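Local coordinates for pyruvate kinase (Pseudomonas aeruginosa, PDB 6QXL), which probably catalyses the last step of glycolysis, transferring the phosphoryl group of phosphoenolpyruvate to ADP to give pyruvate and ATP, at residues G376-I381 with K452-I457. Residues are numbered along the deposited sequence; the frame is centred on the assembly and turned at random.
Sequences GIKAII and KGDWVI
Ile-377 and Ile-380 pair in parallel with Trp-455 and Ile-457, joining two neighbouring strands of the mixed sheet in the C-terminal alpha/beta domain, with a beta bulge between the two bridges. Four backbone hydrogen bonds link the segments: Trp-455 N to Gly-376 O, Lys-378 N to Trp-455 O, Ile-457 N to Ala-379 O and Ile-381 N to Ile-457 O. The last, 2.7 Å from Ile-381 N to Ile-457 O, meets the C=O nearly straight on (171°). Ile-377, Ile-380 and Ile-457 pack on helix 359-373; Ile-377 CD1 meets Ile-457 CD1 at 3.7 Å and also touches Ile-457 CG1. The indole of Trp-455 turns off to stack on His-477 and packs on Cys-359 of a second subunit. On the other face, Ile-381 CD1 reaches Val-456 CG1 (3.6 Å) and Ala-379 CB lies against Val-456 CG2; helix 436-446 covers Ala-379 and Ile-381. At the start of the pair the side chains of Lys-378 and Asp-454 cross at about a right angle, CG to CG 3.6 Å. Lys-378 NZ, weakly bonded to Pro-375 O, stays 5.1 Å from Asp-454 OD1, while Asp-454 OD2 accepts from Thr-451 N. Cohesion thus rests on backbone bonds and aliphatic packing, perhaps with a long-range charge attraction.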
ATOM      1  N   GLY A 376     -23.495  -0.838 -11.467  1.00 61.34           N
ATOM      2  CA  GLY A 376     -24.710  -0.586 -12.218  1.00 60.05           C
ATOM      3  C   GLY A 376     -24.554   0.435 -13.335  1.00 64.88           C
ATOM      4  O   GLY A 376     -25.370   0.457 -14.265  1.00 74.07           O
ATOM      5  N   ILE A 377     -23.529   1.293 -13.241  1.00 58.42           N
ATOM      6  CA  ILE A 377     -23.245   2.265 -14.277  1.00 50.74           C
ATOM      7  C   ILE A 377     -22.622   1.573 -15.484  1.00 48.17           C
ATOM      8  O   ILE A 377     -21.595   0.947 -15.357  1.00 50.90           O
ATOM      9  CB  ILE A 377     -22.344   3.387 -13.766  1.00 48.65           C
ATOM     10  CG1 ILE A 377     -23.148   4.254 -12.807  1.00 54.56           C
ATOM     11  CG2 ILE A 377     -21.808   4.234 -14.921  1.00 47.09           C
ATOM     12  CD1 ILE A 377     -22.292   5.092 -11.880  1.00 62.70           C
ATOM     13  N   LYS A 378     -23.267   1.706 -16.638  1.00 44.91           N
ATOM     14  CA  LYS A 378     -22.852   1.037 -17.848  1.00 44.69           C
ATOM     15  C   LYS A 378     -22.303   1.984 -18.896  1.00 39.39           C
ATOM     16  O   LYS A 378     -21.805   1.520 -19.926  1.00 40.51           O
ATOM     17  CB  LYS A 378     -24.027   0.258 -18.448  1.00 52.17           C
ATOM     18  CG  LYS A 378     -24.644  -0.782 -17.523  1.00 58.26           C
ATOM     19  CD  LYS A 378     -23.711  -1.934 -17.173  1.00 60.23           C
ATOM     20  CE  LYS A 378     -24.463  -2.927 -16.308  1.00 68.32           C
ATOM     21  NZ  LYS A 378     -23.527  -3.816 -15.598  1.00 73.28           N
ATOM     22  N   ALA A 379     -22.403   3.285 -18.674  1.00 35.59           N
ATOM     23  CA  ALA A 379     -21.878   4.246 -19.633  1.00 38.30           C
ATOM     24  C   ALA A 379     -21.772   5.625 -19.036  1.00 36.64           C
ATOM     25  O   ALA A 379     -22.409   5.916 -18.048  1.00 41.30           O
ATOM     26  CB  ALA A 379     -22.749   4.291 -20.888  1.00 41.32           C
ATOM     27  N   ILE A 380     -20.944   6.459 -19.646  1.00 36.70           N
ATOM     28  CA  ILE A 380     -20.810   7.846 -19.266  1.00 36.70           C
ATOM     29  C   ILE A 380     -21.153   8.716 -20.450  1.00 37.52           C
ATOM     30  O   ILE A 380     -20.510   8.637 -21.485  1.00 38.18           O
ATOM     31  CB  ILE A 380     -19.384   8.164 -18.807  1.00 39.25           C
ATOM     32  CG1 ILE A 380     -19.040   7.312 -17.573  1.00 43.84           C
ATOM     33  CG2 ILE A 380     -19.229   9.664 -18.562  1.00 37.09           C
ATOM     34  CD1 ILE A 380     -17.709   7.607 -16.990  1.00 48.67           C
ATOM     35  N   ILE A 381     -22.193   9.540 -20.292  1.00 44.38           N
ATOM     36  CA  ILE A 381     -22.651  10.487 -21.297  1.00 42.76           C
ATOM     37  C   ILE A 381     -21.984  11.801 -20.954  1.00 42.79           C
ATOM     38  O   ILE A 381     -22.367  12.479 -20.005  1.00 44.56           O
ATOM     39  CB  ILE A 381     -24.180  10.598 -21.279  1.00 40.80           C
ATOM     40  CG1 ILE A 381     -24.785   9.269 -21.730  1.00 44.14           C
ATOM     41  CG2 ILE A 381     -24.674  11.723 -22.186  1.00 41.50           C
ATOM     42  CD1 ILE A 381     -26.304   9.226 -21.631  1.00 50.22           C
ATOM     43  N   LYS A 452     -33.216  -0.845 -20.235  1.00 68.07           N
ATOM     44  CA  LYS A 452     -33.991  -0.418 -19.078  1.00 65.83           C
ATOM     45  C   LYS A 452     -33.456  -1.151 -17.834  1.00 58.15           C
ATOM     46  O   LYS A 452     -33.244  -2.379 -17.890  1.00 52.94           O
ATOM     47  CB  LYS A 452     -35.468  -0.732 -19.288  1.00 74.25           C
ATOM     48  CG  LYS A 452     -36.400  -0.010 -18.342  1.00 84.86           C
ATOM     49  CD  LYS A 452     -37.820  -0.479 -18.390  1.00 84.30           C
ATOM     50  CE  LYS A 452     -38.654   0.395 -17.446  1.00 84.00           C
ATOM     51  NZ  LYS A 452     -40.101   0.055 -17.391  1.00 91.13           N
ATOM     52  N   GLY A 453     -33.199  -0.407 -16.768  1.00 55.61           N
ATOM     53  CA  GLY A 453     -32.638  -0.979 -15.543  1.00 60.01           C
ATOM     54  C   GLY A 453     -31.172  -0.637 -15.304  1.00 59.56           C
ATOM     55  O   GLY A 453     -30.735  -0.576 -14.152  1.00 56.48           O
ATOM     56  N   ASP A 454     -30.427  -0.405 -16.379  1.00 54.46           N
ATOM     57  CA  ASP A 454     -29.070   0.076 -16.263  1.00 51.44           C
ATOM     58  C   ASP A 454     -29.040   1.525 -15.775  1.00 49.11           C
ATOM     59  O   ASP A 454     -30.015   2.256 -15.904  1.00 37.74           O
ATOM     60  CB  ASP A 454     -28.341  -0.013 -17.617  1.00 54.80           C
ATOM     61  CG  ASP A 454     -28.152  -1.442 -18.110  1.00 57.81           C
ATOM     62  OD1 ASP A 454     -28.085  -2.389 -17.289  1.00 57.89           O
ATOM     63  OD2 ASP A 454     -28.065  -1.619 -19.351  1.00 62.61           O
ATOM     64  N   TRP A 455     -27.911   1.908 -15.197  1.00 48.34           N
ATOM     65  CA  TRP A 455     -27.657   3.279 -14.776  1.00 43.85           C
ATOM     66  C   TRP A 455     -26.615   3.924 -15.664  1.00 38.91           C
ATOM     67  O   TRP A 455     -25.867   3.255 -16.347  1.00 38.99           O
ATOM     68  CB  TRP A 455     -27.153   3.299 -13.333  1.00 44.40           C
ATOM     69  CG  TRP A 455     -28.136   2.886 -12.334  1.00 39.68           C
ATOM     70  CD1 TRP A 455     -28.472   1.607 -11.985  1.00 41.60           C
ATOM     71  CD2 TRP A 455     -28.899   3.748 -11.520  1.00 39.33           C
ATOM     72  NE1 TRP A 455     -29.428   1.621 -10.989  1.00 44.61           N
ATOM     73  CE2 TRP A 455     -29.711   2.928 -10.685  1.00 41.75           C
ATOM     74  CE3 TRP A 455     -29.000   5.139 -11.411  1.00 41.73           C
ATOM     75  CZ2 TRP A 455     -30.602   3.455  -9.768  1.00 37.35           C
ATOM     76  CZ3 TRP A 455     -29.897   5.670 -10.495  1.00 41.64           C
ATOM     77  CH2 TRP A 455     -30.678   4.822  -9.672  1.00 38.48           C
ATOM     78  N   VAL A 456     -26.536   5.237 -15.600  1.00 36.17           N
ATOM     79  CA  VAL A 456     -25.681   6.003 -16.489  1.00 35.48           C
ATOM     80  C   VAL A 456     -25.236   7.268 -15.774  1.00 33.18           C
ATOM     81  O   VAL A 456     -25.935   7.766 -14.912  1.00 39.83           O
ATOM     82  CB  VAL A 456     -26.465   6.295 -17.812  1.00 37.52           C
ATOM     83  CG1 VAL A 456     -26.441   7.737 -18.310  1.00 39.26           C
ATOM     84  CG2 VAL A 456     -25.932   5.380 -18.862  1.00 39.59           C
ATOM     85  N   ILE A 457     -24.102   7.796 -16.184  1.00 29.99           N
ATOM     86  CA  ILE A 457     -23.629   9.077 -15.661  1.00 33.70           C
ATOM     87  C   ILE A 457     -23.741  10.101 -16.772  1.00 35.35           C
ATOM     88  O   ILE A 457     -23.345   9.827 -17.902  1.00 43.39           O
ATOM     89  CB  ILE A 457     -22.166   9.018 -15.178  1.00 34.42           C
ATOM     90  CG1 ILE A 457     -22.084   8.184 -13.906  1.00 37.59           C
ATOM     91  CG2 ILE A 457     -21.606  10.414 -14.940  1.00 31.48           C
ATOM     92  CD1 ILE A 457     -20.687   8.033 -13.354  1.00 39.42           C
TER